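Local atomic coordinates of oligopeptide-binding protein AppA (Bacillus subtilis, PDB entry 1XOC), a protein that binds oligopeptides such as tetra- and pentapeptides for the App ABC transporter of Bacillus subtilis, a permease that can replace the Opp system in sporulation and competence. Residues Val443-Asn447 / Ala448-Lys452; Gln475-Glu479 / Asp480-Thr484; Val129-Lys132 / Gly133-Glu136; Ile158-Lys161 / His162-Gly165; Met493-Pro496 / Glu497-Gly501. All coordinates share one frame; numbering follows the deposited sequence. Where two conformers were deposited one is given.

Contact 1 of 5, residues Val443-Asn447 / Ala448-Lys452; sequences VWYKN and AEADK. With ZN (zinc ion), chain K.
Asn447 OD1 reaches over the first turn of helix 448-457 and accepts from Ala450 N at 3.0 Å, a nearly straight bond with the donor standing well above the carbonyl plane. Glu449 N lies at 2.8 Å from the same Asn447 OD1, but its N-H is bent to 122° and that bond is weak. CG of Asn447 is anti to its own nitrogen (chi1 173°), which turns the amide back over the helix start, while ND2 is taken by Asp480 of helix 463-480. This is an asparagine N-cap, and the first helical backbone bond, Asp451 N to Asn447 O, follows at 2.8 Å. Packing is tight here: CB of Ala450 lies 3.5 Å from Asn447 O and 3.8 Å from Asn447 CB. With an alanine at Asn447, Ala450 N would probably lose its side-chain acceptor and Asp480 one of its donors. Behind the cap a water bridges Asn447 N and Asp451 OD1, and Ser433 holds Asp451 OD2. The solvent side is looser: Lys446 CE only approaches Asp451 OD2 at 4.0 Å. At the other end Glu449 leads away from the cap, both carboxylate oxygens on a zinc ion, with OE1 2.0 Å from the metal and also bonded to Lys476.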
loop_
_atom_site.group_PDB
_atom_site.type_symbol
_atom_site.label_atom_id
_atom_site.label_comp_id
_atom_site.label_asym_id
_atom_site.label_seq_id
_atom_site.Cartn_x
_atom_site.Cartn_y
_atom_site.Cartn_z
ATOM N N VAL A 443 4.912 -13.393 -3.817
ATOM C CA VAL A 443 5.631 -14.032 -4.942
ATOM C C VAL A 443 6.527 -15.209 -4.537
ATOM O O VAL A 443 7.248 -15.771 -5.380
ATOM C CB VAL A 443 6.464 -13.002 -5.763
ATOM C CG1 VAL A 443 5.546 -11.982 -6.462
ATOM C CG2 VAL A 443 7.515 -12.306 -4.873
ATOM N N TRP A 444 6.502 -15.578 -3.253
ATOM C CA TRP A 444 7.257 -16.735 -2.781
ATOM C C TRP A 444 8.768 -16.604 -2.957
ATOM O O TRP A 444 9.467 -17.568 -3.278
ATOM C CB TRP A 444 6.725 -18.010 -3.439
ATOM C CG TRP A 444 5.399 -18.390 -2.913
ATOM C CD1 TRP A 444 4.230 -17.671 -3.002
ATOM C CD2 TRP A 444 5.105 -19.547 -2.155
ATOM N NE1 TRP A 444 3.215 -18.347 -2.367
ATOM C CE2 TRP A 444 3.729 -19.497 -1.826
ATOM C CE3 TRP A 444 5.873 -20.641 -1.719
ATOM C CZ2 TRP A 444 3.104 -20.498 -1.081
ATOM C CZ3 TRP A 444 5.250 -21.641 -0.974
ATOM C CH2 TRP A 444 3.877 -21.558 -0.661
ATOM N N TYR A 445 9.263 -15.409 -2.680
ATOM C CA TYR A 445 10.684 -15.129 -2.719
ATOM C C TYR A 445 11.390 -15.583 -1.448
ATOM O O TYR A 445 10.965 -15.291 -0.345
ATOM C CB TYR A 445 10.887 -13.621 -2.889
ATOM C CG TYR A 445 12.325 -13.193 -2.797
ATOM C CD1 TYR A 445 13.244 -13.606 -3.724
ATOM C CD2 TYR A 445 12.755 -12.361 -1.775
ATOM C CE1 TYR A 445 14.573 -13.196 -3.644
ATOM C CE2 TYR A 445 14.057 -11.927 -1.699
ATOM C CZ TYR A 445 14.961 -12.343 -2.635
ATOM O OH TYR A 445 16.262 -11.919 -2.536
ATOM N N LYS A 446 12.498 -16.304 -1.611
ATOM C CA LYS A 446 13.340 -16.682 -0.484
ATOM C C LYS A 446 14.819 -16.634 -0.826
ATOM O O LYS A 446 15.293 -17.405 -1.666
ATOM C CB LYS A 446 13.010 -18.088 -0.002
ATOM C CG LYS A 446 14.036 -18.599 1.010
ATOM C CD LYS A 446 13.486 -19.697 1.874
ATOM C CE LYS A 446 14.436 -20.017 3.001
ATOM N NZ LYS A 446 13.913 -21.115 3.848
ATOM N N ASN A 447 15.555 -15.762 -0.145
ATOM C CA ASN A 447 17.007 -15.781 -0.196
ATOM C C ASN A 447 17.434 -15.841 1.256
ATOM O O ASN A 447 17.246 -14.882 1.984
ATOM C CB ASN A 447 17.545 -14.535 -0.923
ATOM C CG ASN A 447 19.043 -14.414 -0.870
ATOM O OD1 ASN A 447 19.670 -14.859 0.079
ATOM N ND2 ASN A 447 19.635 -13.811 -1.901
ATOM N N ALA A 448 17.988 -16.974 1.686
ATOM C CA ALA A 448 18.310 -17.164 3.080
ATOM C C ALA A 448 19.310 -16.123 3.592
ATOM O O ALA A 448 19.265 -15.737 4.751
ATOM C CB ALA A 448 18.850 -18.573 3.303
ATOM N N GLU A 449 20.226 -15.683 2.736
ATOM C CA GLU A 449 21.208 -14.682 3.130
ATOM C C GLU A 449 20.516 -13.325 3.316
ATOM O O GLU A 449 20.771 -12.612 4.274
ATOM C CB GLU A 449 22.374 -14.639 2.130
ATOM C CG GLU A 449 23.165 -15.963 2.074
ATOM C CD GLU A 449 24.487 -15.863 1.293
ATOM O OE1 GLU A 449 24.847 -14.737 0.872
ATOM O OE2 GLU A 449 25.186 -16.904 1.097
ATOM N N ALA A 450 19.593 -12.999 2.432
ATOM C CA ALA A 450 18.807 -11.777 2.575
ATOM C C ALA A 450 17.913 -11.829 3.822
ATOM O O ALA A 450 17.758 -10.819 4.525
ATOM C CB ALA A 450 17.959 -11.536 1.336
ATOM N N ASP A 451 17.328 -13.001 4.094
ATOM C CA ASP A 451 16.496 -13.199 5.293
ATOM C C ASP A 451 17.264 -12.778 6.540
ATOM O O ASP A 451 16.783 -12.005 7.357
ATOM C CB ASP A 451 16.116 -14.675 5.465
ATOM C CG ASP A 451 14.931 -15.105 4.610
ATOM O OD1 ASP A 451 14.266 -14.239 4.003
ATOM O OD2 ASP A 451 14.662 -16.334 4.593
ATOM N N LYS A 452 18.472 -13.312 6.670
ATOM C CA LYS A 452 19.318 -13.013 7.805
ATOM C C LYS A 452 19.633 -11.520 7.938
ATOM O O LYS A 452 19.607 -10.971 9.028
ATOM C CB LYS A 452 20.622 -13.805 7.700
ATOM C CG LYS A 452 21.528 -13.585 8.905
ATOM C CD LYS A 452 22.611 -14.644 9.074
ATOM C CE LYS A 452 23.012 -14.811 10.550
ATOM N NZ LYS A 452 23.077 -13.532 11.316
HETATM ZN ZN ZN K . 26.751 -15.209 0.672
HETATM O O HOH W 1 14.115 -13.792 1.279
HETATM O O HOH W 2 27.944 -15.931 2.129
#

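Contact 2 of 5, residues Gln475-Glu479 / Asp480-Thr484; sequences QKIAE and DQPYT
Helix 463-480 closes with Asp480 N bonded to Lys476 O at 3.0 Å and Gln481 N to Ile477 O at the same length, after which Gln481 takes a positive phi of 47° and the chain leaves the helix. The side chain of Gln481 folds back over this end: bent at chi2 (-70°), it brings NE2 to Ala478 O at 2.8 Å. That bond is straight and lies in the carbonyl plane on a lone pair, with the acceptor nearly in the amide plane of Gln481. Gln481 N adds a weak bond to the same oxygen, and Thr288 takes OE1, so both ends of the amide are held. A leucine in place of Gln481 would probably leave Ala478 O with the weak backbone bond alone from this turn, and Thr288 without its amide partner. Pro482, set crosswise to Ile477, lays CG 3.9 Å from Ile477 CG2, and Phe431 touches both residues. Asp480 tucks its carboxylate beside Lys476 O and receives Tyr445 on OD2, whereas Glu479 runs to a salt bridge with Lys281. The arrangement is a helix C-terminus ended by a residue of positive phi whose side-chain amide bonds back to the last turn, leading through Pro482 into strand 483-496.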
loop_
_atom_site.group_PDB
_atom_site.type_symbol
_atom_site.label_atom_id
_atom_site.label_comp_id
_atom_site.label_asym_id
_atom_site.label_seq_id
_atom_site.Cartn_x
_atom_site.Cartn_y
_atom_site.Cartn_z
ATOM N N GLN A 475 21.232 -4.792 -2.663
ATOM C CA GLN A 475 22.009 -5.561 -3.629
ATOM C C GLN A 475 21.421 -6.940 -3.875
ATOM O O GLN A 475 21.323 -7.373 -5.010
ATOM C CB GLN A 475 23.466 -5.724 -3.179
ATOM C CG GLN A 475 24.309 -4.484 -3.355
ATOM C CD GLN A 475 24.615 -4.144 -4.799
ATOM O OE1 GLN A 475 25.091 -3.047 -5.085
ATOM N NE2 GLN A 475 24.354 -5.076 -5.715
ATOM N N LYS A 476 21.083 -7.647 -2.807
ATOM C CA LYS A 476 20.570 -9.010 -2.938
ATOM C C LYS A 476 19.205 -9.027 -3.622
ATOM O O LYS A 476 18.967 -9.847 -4.499
ATOM C CB LYS A 476 20.508 -9.716 -1.585
ATOM C CG LYS A 476 21.895 -10.028 -1.025
ATOM C CD LYS A 476 21.871 -11.138 0.021
ATOM C CE LYS A 476 23.282 -11.547 0.435
ATOM N NZ LYS A 476 24.056 -12.232 -0.650
ATOM N N ILE A 477 18.318 -8.122 -3.236
ATOM C CA ILE A 477 16.998 -8.061 -3.878
ATOM C C ILE A 477 17.138 -7.697 -5.356
ATOM O O ILE A 477 16.519 -8.311 -6.228
ATOM C CB ILE A 477 16.056 -7.091 -3.130
ATOM C CG1 ILE A 477 15.788 -7.649 -1.738
ATOM C CG2 ILE A 477 14.727 -6.897 -3.892
ATOM C CD1 ILE A 477 15.187 -6.688 -0.772
ATOM N N ALA A 478 17.958 -6.697 -5.647
ATOM C CA ALA A 478 18.225 -6.325 -7.038
ATOM C C ALA A 478 18.798 -7.489 -7.845
ATOM O O ALA A 478 18.311 -7.797 -8.925
ATOM C CB ALA A 478 19.142 -5.125 -7.103
ATOM N N GLU A 479 19.812 -8.161 -7.320
ATOM C CA GLU A 479 20.394 -9.306 -8.025
ATOM C C GLU A 479 19.346 -10.392 -8.299
ATOM O O GLU A 479 19.316 -10.981 -9.375
ATOM C CB GLU A 479 21.577 -9.888 -7.233
ATOM C CG GLU A 479 22.074 -11.272 -7.717
ATOM C CD GLU A 479 22.737 -11.267 -9.106
ATOM O OE1 GLU A 479 22.939 -10.170 -9.679
ATOM O OE2 GLU A 479 23.074 -12.370 -9.617
ATOM N N ASP A 480 18.492 -10.662 -7.317
ATOM C CA ASP A 480 17.544 -11.774 -7.411
ATOM C C ASP A 480 16.304 -11.489 -8.265
ATOM O O ASP A 480 15.655 -12.417 -8.742
ATOM C CB ASP A 480 17.126 -12.217 -5.996
ATOM C CG ASP A 480 18.277 -12.831 -5.214
ATOM O OD1 ASP A 480 19.317 -13.182 -5.825
ATOM O OD2 ASP A 480 18.139 -12.982 -3.980
ATOM N N GLN A 481 15.986 -10.217 -8.486
ATOM C CA GLN A 481 14.849 -9.826 -9.301
ATOM C C GLN A 481 13.581 -10.611 -8.933
ATOM O O GLN A 481 12.946 -11.204 -9.807
ATOM C CB GLN A 481 15.150 -9.989 -10.792
ATOM C CG GLN A 481 16.224 -9.032 -11.317
ATOM C CD GLN A 481 15.751 -7.592 -11.373
ATOM O OE1 GLN A 481 14.938 -7.242 -12.238
ATOM N NE2 GLN A 481 16.277 -6.745 -10.485
ATOM N N PRO A 482 13.170 -10.569 -7.648
ATOM C CA PRO A 482 11.896 -11.206 -7.327
ATOM C C PRO A 482 10.741 -10.479 -8.036
ATOM O O PRO A 482 9.694 -11.080 -8.329
ATOM C CB PRO A 482 11.810 -11.052 -5.819
ATOM C CG PRO A 482 12.671 -9.842 -5.502
ATOM C CD PRO A 482 13.788 -9.923 -6.473
ATOM N N TYR A 483 10.959 -9.190 -8.292
ATOM C CA TYR A 483 10.116 -8.368 -9.140
ATOM C C TYR A 483 10.972 -7.810 -10.277
ATOM O O TYR A 483 12.192 -7.688 -10.133
ATOM C CB TYR A 483 9.605 -7.118 -8.407
ATOM C CG TYR A 483 8.789 -7.256 -7.134
ATOM C CD1 TYR A 483 8.140 -8.421 -6.772
ATOM C CD2 TYR A 483 8.652 -6.158 -6.280
ATOM C CE1 TYR A 483 7.358 -8.487 -5.618
ATOM C CE2 TYR A 483 7.869 -6.217 -5.116
ATOM C CZ TYR A 483 7.226 -7.361 -4.793
ATOM O OH TYR A 483 6.477 -7.389 -3.634
ATOM N N THR A 484 10.306 -7.441 -11.374
ATOM C CA THR A 484 10.816 -6.442 -12.289
ATOM C C THR A 484 10.304 -5.099 -11.792
ATOM O O THR A 484 9.101 -4.824 -11.808
ATOM C CB THR A 484 10.387 -6.704 -13.757
ATOM O OG1 THR A 484 10.978 -7.922 -14.181
ATOM C CG2 THR A 484 10.828 -5.643 -14.648
#

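Contact 3 of 5, residues Val129-Lys132 / Gly133-Glu136; sequences VEKK and GDYE. With ZN (zinc ion), chain G.
A beta hairpin closes here with a classic bulge: Lys132 and Gly133 both face Glu136, and a type I turn runs from Gly133 to Glu136. Lys132 N gives a bond of 2.8 Å to Glu136 O from above the carbonyl plane, and Gly133 N adds a weak one to the same oxygen. The fully extended chain of Lys131 passes alongside the turn, its CG 3.4 Å from Gly133 O. NZ of Lys131 ends 4.0 Å from Asp134 OD1, too far for a salt bridge, and pairs instead with Asp101. Lys132 bends at chi2 (-69°), which carries its NZ back along the strand to Glu130, where OE1 lies 3.4 Å away in a salt bridge whose hydrogen bond is weak. That carboxylate grips a zinc ion with both oxygens, OE2 at 2.2 Å, and one of the two waters on the metal accepts from Lys132 NZ. The ammonium is thus held between a carboxylate oxygen and a zinc-bound water. Strand 126-133 forms one margin of a five-stranded antiparallel sheet beside strand 136-141; helix 100-108 packs against Val129 and Lys131, and Lys85 of strand 81-86 pairs with Glu136 in the conformer given, one of two.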
loop_
_atom_site.group_PDB
_atom_site.type_symbol
_atom_site.label_atom_id
_atom_site.label_comp_id
_atom_site.label_asym_id
_atom_site.label_seq_id
_atom_site.Cartn_x
_atom_site.Cartn_y
_atom_site.Cartn_z
ATOM N N VAL A 129 0.413 -6.476 25.840
ATOM C CA VAL A 129 -0.134 -5.141 25.901
ATOM C C VAL A 129 -1.029 -5.097 27.131
ATOM O O VAL A 129 -1.948 -5.917 27.241
ATOM C CB VAL A 129 -1.000 -4.769 24.637
ATOM C CG1 VAL A 129 -1.639 -3.408 24.773
ATOM C CG2 VAL A 129 -0.195 -4.919 23.382
ATOM N N GLU A 130 -0.742 -4.169 28.073
ATOM C CA GLU A 130 -1.325 -4.181 29.412
ATOM C C GLU A 130 -1.989 -2.873 29.744
ATOM O O GLU A 130 -1.454 -1.819 29.461
ATOM C CB GLU A 130 -0.228 -4.395 30.470
ATOM C CG GLU A 130 0.503 -5.676 30.307
ATOM C CD GLU A 130 1.542 -5.895 31.349
ATOM O OE1 GLU A 130 1.930 -4.910 32.010
ATOM O OE2 GLU A 130 1.975 -7.060 31.505
ATOM N N LYS A 131 -3.146 -2.950 30.372
ATOM C CA LYS A 131 -3.820 -1.770 30.870
ATOM C C LYS A 131 -3.190 -1.360 32.178
ATOM O O LYS A 131 -3.089 -2.163 33.103
ATOM C CB LYS A 131 -5.296 -2.097 31.114
ATOM C CG LYS A 131 -6.115 -0.910 31.592
ATOM C CD LYS A 131 -7.556 -1.303 31.774
ATOM C CE LYS A 131 -8.378 -0.154 32.292
ATOM N NZ LYS A 131 -9.798 -0.590 32.475
ATOM N N LYS A 132 -2.781 -0.100 32.235
ATOM C CA LYS A 132 -2.197 0.482 33.458
ATOM C C LYS A 132 -3.079 1.541 34.112
ATOM O O LYS A 132 -2.766 2.007 35.187
ATOM C CB LYS A 132 -0.803 1.021 33.168
ATOM C CG LYS A 132 0.149 -0.102 32.700
ATOM C CD LYS A 132 0.425 -1.043 33.865
ATOM C CE LYS A 132 1.678 -1.865 33.658
ATOM N NZ LYS A 132 1.778 -2.912 34.719
ATOM N N GLY A 133 -4.197 1.874 33.495
ATOM C CA GLY A 133 -5.117 2.851 34.037
ATOM C C GLY A 133 -6.187 3.060 33.003
ATOM O O GLY A 133 -6.093 2.507 31.903
ATOM N N ASP A 134 -7.217 3.840 33.329
ATOM C CA ASP A 134 -8.293 4.049 32.369
ATOM C C ASP A 134 -7.817 4.616 31.029
ATOM O O ASP A 134 -8.432 4.361 29.996
ATOM C CB ASP A 134 -9.394 4.948 32.941
ATOM C CG ASP A 134 -10.147 4.298 34.082
ATOM O OD1 ASP A 134 -10.158 3.049 34.192
ATOM O OD2 ASP A 134 -10.729 5.065 34.860
ATOM N N TYR A 135 -6.743 5.388 31.046
ATOM C CA TYR A 135 -6.213 6.019 29.851
ATOM C C TYR A 135 -4.733 5.724 29.646
ATOM O O TYR A 135 -4.031 6.501 29.024
ATOM C CB TYR A 135 -6.454 7.524 29.930
ATOM C CG TYR A 135 -7.923 7.820 30.015
ATOM C CD1 TYR A 135 -8.702 7.881 28.878
ATOM C CD2 TYR A 135 -8.532 8.031 31.250
ATOM C CE1 TYR A 135 -10.061 8.143 28.949
ATOM C CE2 TYR A 135 -9.898 8.303 31.332
ATOM C CZ TYR A 135 -10.647 8.356 30.170
ATOM O OH TYR A 135 -11.992 8.635 30.275
ATOM N N GLU A 136 -4.261 4.589 30.137
ATOM C CA GLU A 136 -2.834 4.297 30.047
ATOM C C GLU A 136 -2.560 2.848 29.702
ATOM O O GLU A 136 -3.146 1.943 30.301
ATOM C CB GLU A 136 -2.115 4.635 31.316
ATOM C CG GLU A 136 -0.594 4.576 31.272
ATOM C CD GLU A 136 0.041 5.476 32.312
ATOM O OE1 GLU A 136 -0.620 5.692 33.366
ATOM O OE2 GLU A 136 1.195 5.963 32.080
HETATM ZN ZN ZN G . 3.066 -6.425 33.342
HETATM O O HOH W 3 4.147 -4.446 33.797
HETATM O O HOH W 4 1.668 -6.348 35.138
#

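Contact 4 of 5, residues Ile158-Lys161 / His162-Gly165; sequences ILPK and HILG. With ZN (zinc ion), chain C.
CB of Pro160 lies over one face of the His162 imidazole, 4.2 Å from the ring centroid and 20° off the ring normal, a CH-pi contact displaced toward the rim. The histidine CG sits between its backbone nitrogen and carbonyl carbon (chi1 58°), a rotation that brings the ring back to Pro160. ND1 then binds a zinc ion at 2.2 Å and NE2 goes to Asp94, so both ring nitrogens are engaged and the ring is fixed in its rotation. Five waters fill the remaining positions round the metal, and one of them weakly accepts from His162 N. On another flank of Pro160 its CG packs obliquely on CD1 of Ile163 at 3.7 Å. Leu164 turns instead to Leu159, the CD1 of Leu164 against the CB of Leu159 at 4.1 Å, with Phe105 of helix 100-108 also touching the leucine of the helix. Backbone bonds fix the turn that carries these side chains. Pro160 O accepts twice, from Leu164 N in the carbonyl plane and from Ile163 N, which stands well above that plane; both bonds measure 3.0 Å. Gly165 N reaches Lys161 O at 2.8 Å. Pro160 thus holds the N-cap position of the short helix 161-164, where Asp102 also accepts from Lys161 N, and the histidine beside it makes this helix start a surface zinc site.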
loop_
_atom_site.group_PDB
_atom_site.type_symbol
_atom_site.label_atom_id
_atom_site.label_comp_id
_atom_site.label_asym_id
_atom_site.label_seq_id
_atom_site.Cartn_x
_atom_site.Cartn_y
_atom_site.Cartn_z
ATOM N N ILE A 158 -8.007 2.107 16.219
ATOM C CA ILE A 158 -8.514 1.685 17.512
ATOM C C ILE A 158 -10.006 1.294 17.388
ATOM O O ILE A 158 -10.878 2.098 16.986
ATOM C CB ILE A 158 -8.255 2.775 18.622
ATOM C CG1 ILE A 158 -6.765 3.124 18.729
ATOM C CG2 ILE A 158 -8.792 2.293 19.920
ATOM C CD1 ILE A 158 -5.846 1.969 18.889
ATOM N N LEU A 159 -10.287 0.054 17.785
ATOM C CA LEU A 159 -11.635 -0.502 17.686
ATOM C C LEU A 159 -12.359 -0.498 19.035
ATOM O O LEU A 159 -11.718 -0.575 20.086
ATOM C CB LEU A 159 -11.561 -1.937 17.166
ATOM C CG LEU A 159 -10.825 -2.162 15.840
ATOM C CD1 LEU A 159 -10.712 -3.656 15.576
ATOM C CD2 LEU A 159 -11.543 -1.487 14.698
ATOM N N PRO A 160 -13.707 -0.432 19.029
ATOM C CA PRO A 160 -14.484 -0.416 20.253
ATOM C C PRO A 160 -14.698 -1.806 20.880
ATOM O O PRO A 160 -15.445 -2.647 20.345
ATOM C CB PRO A 160 -15.817 0.191 19.805
ATOM C CG PRO A 160 -15.925 -0.167 18.388
ATOM C CD PRO A 160 -14.539 -0.217 17.847
ATOM N N LYS A 161 -14.079 -2.028 22.033
ATOM C CA LYS A 161 -14.208 -3.275 22.741
ATOM C C LYS A 161 -15.656 -3.537 23.149
ATOM O O LYS A 161 -16.116 -4.681 23.158
ATOM C CB LYS A 161 -13.326 -3.320 23.971
ATOM C CG LYS A 161 -13.297 -4.662 24.647
ATOM C CD LYS A 161 -12.378 -4.658 25.858
ATOM C CE LYS A 161 -12.341 -6.000 26.518
ATOM N NZ LYS A 161 -11.577 -6.000 27.825
ATOM N N HIS A 162 -16.394 -2.485 23.494
ATOM C CA HIS A 162 -17.773 -2.690 23.920
ATOM C C HIS A 162 -18.663 -3.154 22.791
ATOM O O HIS A 162 -19.802 -3.570 23.020
ATOM C CB HIS A 162 -18.366 -1.434 24.574
ATOM C CG HIS A 162 -18.357 -0.220 23.709
ATOM N ND1 HIS A 162 -17.439 0.798 23.878
ATOM C CD2 HIS A 162 -19.165 0.160 22.692
ATOM C CE1 HIS A 162 -17.678 1.748 22.987
ATOM N NE2 HIS A 162 -18.710 1.379 22.244
ATOM N N ILE A 163 -18.141 -3.121 21.561
ATOM C CA ILE A 163 -18.872 -3.728 20.440
ATOM C C ILE A 163 -18.300 -5.107 20.065
ATOM O O ILE A 163 -19.060 -6.081 19.842
ATOM C CB ILE A 163 -18.888 -2.810 19.198
ATOM C CG1 ILE A 163 -19.540 -1.449 19.531
ATOM C CG2 ILE A 163 -19.641 -3.503 18.035
ATOM C CD1 ILE A 163 -19.584 -0.463 18.412
ATOM N N LEU A 164 -16.976 -5.180 19.959
ATOM C CA LEU A 164 -16.312 -6.359 19.360
ATOM C C LEU A 164 -15.596 -7.280 20.339
ATOM O O LEU A 164 -15.072 -8.331 19.920
ATOM C CB LEU A 164 -15.263 -5.886 18.361
ATOM C CG LEU A 164 -15.806 -5.112 17.181
ATOM C CD1 LEU A 164 -14.712 -4.506 16.372
ATOM C CD2 LEU A 164 -16.699 -6.040 16.319
ATOM N N GLY A 165 -15.597 -6.905 21.615
ATOM C CA GLY A 165 -14.741 -7.532 22.616
ATOM C C GLY A 165 -15.078 -8.980 22.907
ATOM O O GLY A 165 -14.253 -9.735 23.441
HETATM ZN ZN ZN C . -16.061 1.268 25.579
HETATM O O HOH W 5 -14.876 -0.276 25.086
HETATM O O HOH W 6 -14.999 1.084 27.555
HETATM O O HOH W 7 -16.981 3.071 26.317
HETATM O O HOH W 8 -17.057 0.208 27.222
HETATM O O HOH W 9 -14.930 2.433 24.603
#

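Contact 5 of 5, residues Met493-Pro496 / Glu497-Gly501; sequences MAMP and ENLEG
Met495 meets Leu499 across the turn near the end of strand 483-496, its SD 3.8 Å from Leu499 CD2. The first torsion of Met495 sets CG between backbone nitrogen and carbonyl carbon (chi1 62°), and an extended chi2 (-165°) then carries SD to the leucine; the bend at chi3 turns only CE. CB of Met495 also lies 4.0 Å from the same CD2, which makes the leucine methyl the shared point of this apolar contact; Phe239 and Val259 also touch the methionine. Next comes Pro496, the first residue of a type I beta turn that ends at Leu499. The turn is closed by Leu499 N bonding to Pro496 O at 3.0 Å, with a straight N-H but the donor 61° out of the carbonyl plane. It joins the long strand of the large mixed sheet to the short strand 499-500, which pairs with strand 517-518 near the C-terminus. The proline ring takes part through two of its atoms: CD of Pro496 faces Leu499 CB at 4.1 Å, and CB of Pro496 lies 3.5 Å from Asn498 OD1. The other end of that amide, ND2, bonds to the carbonyl of Ala519, while Lys257 donates to the carbonyl oxygens of Glu497 and Leu499.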
loop_
_atom_site.group_PDB
_atom_site.type_symbol
_atom_site.label_atom_id
_atom_site.label_comp_id
_atom_site.label_asym_id
_atom_site.label_seq_id
_atom_site.Cartn_x
_atom_site.Cartn_y
_atom_site.Cartn_z
ATOM N N MET A 493 -2.864 15.453 -8.168
ATOM C CA MET A 493 -4.110 15.530 -7.420
ATOM C C MET A 493 -4.925 16.747 -7.837
ATOM O O MET A 493 -4.555 17.896 -7.537
ATOM C CB MET A 493 -3.835 15.547 -5.917
ATOM C CG MET A 493 -2.875 14.457 -5.473
ATOM S SD MET A 493 -3.443 12.816 -5.930
ATOM C CE MET A 493 -5.033 12.790 -5.133
ATOM N N ALA A 494 -6.026 16.486 -8.545
ATOM C CA ALA A 494 -6.989 17.519 -8.918
ATOM C C ALA A 494 -7.987 17.738 -7.795
ATOM O O ALA A 494 -8.472 16.789 -7.219
ATOM C CB ALA A 494 -7.707 17.123 -10.160
ATOM N N MET A 495 -8.272 19.015 -7.496
ATOM C CA MET A 495 -9.129 19.380 -6.373
ATOM C C MET A 495 -9.790 20.724 -6.676
ATOM O O MET A 495 -9.349 21.443 -7.558
ATOM C CB MET A 495 -8.326 19.483 -5.080
ATOM C CG MET A 495 -7.275 20.554 -5.131
ATOM S SD MET A 495 -6.102 20.370 -3.793
ATOM C CE MET A 495 -5.171 19.004 -4.411
ATOM N N PRO A 496 -10.853 21.061 -5.934
ATOM C CA PRO A 496 -11.492 22.346 -6.201
ATOM C C PRO A 496 -10.531 23.523 -6.049
ATOM O O PRO A 496 -9.694 23.518 -5.146
ATOM C CB PRO A 496 -12.607 22.397 -5.146
ATOM C CG PRO A 496 -12.888 20.984 -4.836
ATOM C CD PRO A 496 -11.516 20.351 -4.850
ATOM N N GLU A 497 -10.636 24.525 -6.918
ATOM C CA GLU A 497 -9.651 25.625 -6.892
ATOM C C GLU A 497 -9.740 26.406 -5.582
ATOM O O GLU A 497 -8.748 27.003 -5.144
ATOM C CB GLU A 497 -9.759 26.536 -8.113
ATOM C CG GLU A 497 -11.007 27.374 -8.220
ATOM C CD GLU A 497 -11.036 28.174 -9.519
ATOM O OE1 GLU A 497 -12.091 28.779 -9.829
ATOM O OE2 GLU A 497 -9.990 28.203 -10.228
ATOM N N ASN A 498 -10.906 26.356 -4.936
ATOM C CA ASN A 498 -11.128 27.027 -3.651
ATOM C C ASN A 498 -10.907 26.141 -2.429
ATOM O O ASN A 498 -11.246 26.525 -1.318
ATOM C CB ASN A 498 -12.534 27.675 -3.606
ATOM C CG ASN A 498 -13.648 26.674 -3.794
ATOM O OD1 ASN A 498 -13.504 25.718 -4.542
ATOM N ND2 ASN A 498 -14.784 26.894 -3.126
ATOM N N LEU A 499 -10.315 24.955 -2.611
ATOM C CA LEU A 499 -10.015 24.087 -1.478
ATOM C C LEU A 499 -8.806 24.634 -0.746
ATOM O O LEU A 499 -7.745 24.786 -1.367
ATOM C CB LEU A 499 -9.725 22.650 -1.934
ATOM C CG LEU A 499 -9.662 21.635 -0.785
ATOM C CD1 LEU A 499 -11.066 21.245 -0.294
ATOM C CD2 LEU A 499 -8.883 20.415 -1.197
ATOM N N GLU A 500 -8.954 24.897 0.550
ATOM C CA GLU A 500 -7.903 25.462 1.394
ATOM C C GLU A 500 -7.605 24.471 2.503
ATOM O O GLU A 500 -8.382 23.543 2.752
ATOM C CB GLU A 500 -8.364 26.792 1.988
ATOM C CG GLU A 500 -8.758 27.828 0.963
ATOM C CD GLU A 500 -7.600 28.264 0.062
ATOM O OE1 GLU A 500 -7.866 28.762 -1.063
ATOM O OE2 GLU A 500 -6.431 28.101 0.474
ATOM N N GLY A 501 -6.445 24.630 3.130
ATOM C CA GLY A 501 -6.010 23.756 4.196
ATOM C C GLY A 501 -5.417 22.434 3.768
ATOM O O GLY A 501 -5.087 21.602 4.616
#

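Contacts 1 and 2 touch: the start of helix 448-457 and the end of helix 463-480 meet through Asp480. Contact 2 is largely buried and contact 1 partly so. Strand 483-496 links contact 2 to contact 5, their centres about 40 Å apart on opposite sides of the chain's centre; contact 5 is buried and mostly apolar. Contacts 3 and 4 lie on the same side, centres about 15 Å apart, and both pack against helix 100-108. Contact 3 is a charged surface hairpin, contact 4 a partly buried helix start. Contacts 1, 3 and 4 each carry a separate zinc ion, through Glu449, Glu130 and His162 respectively.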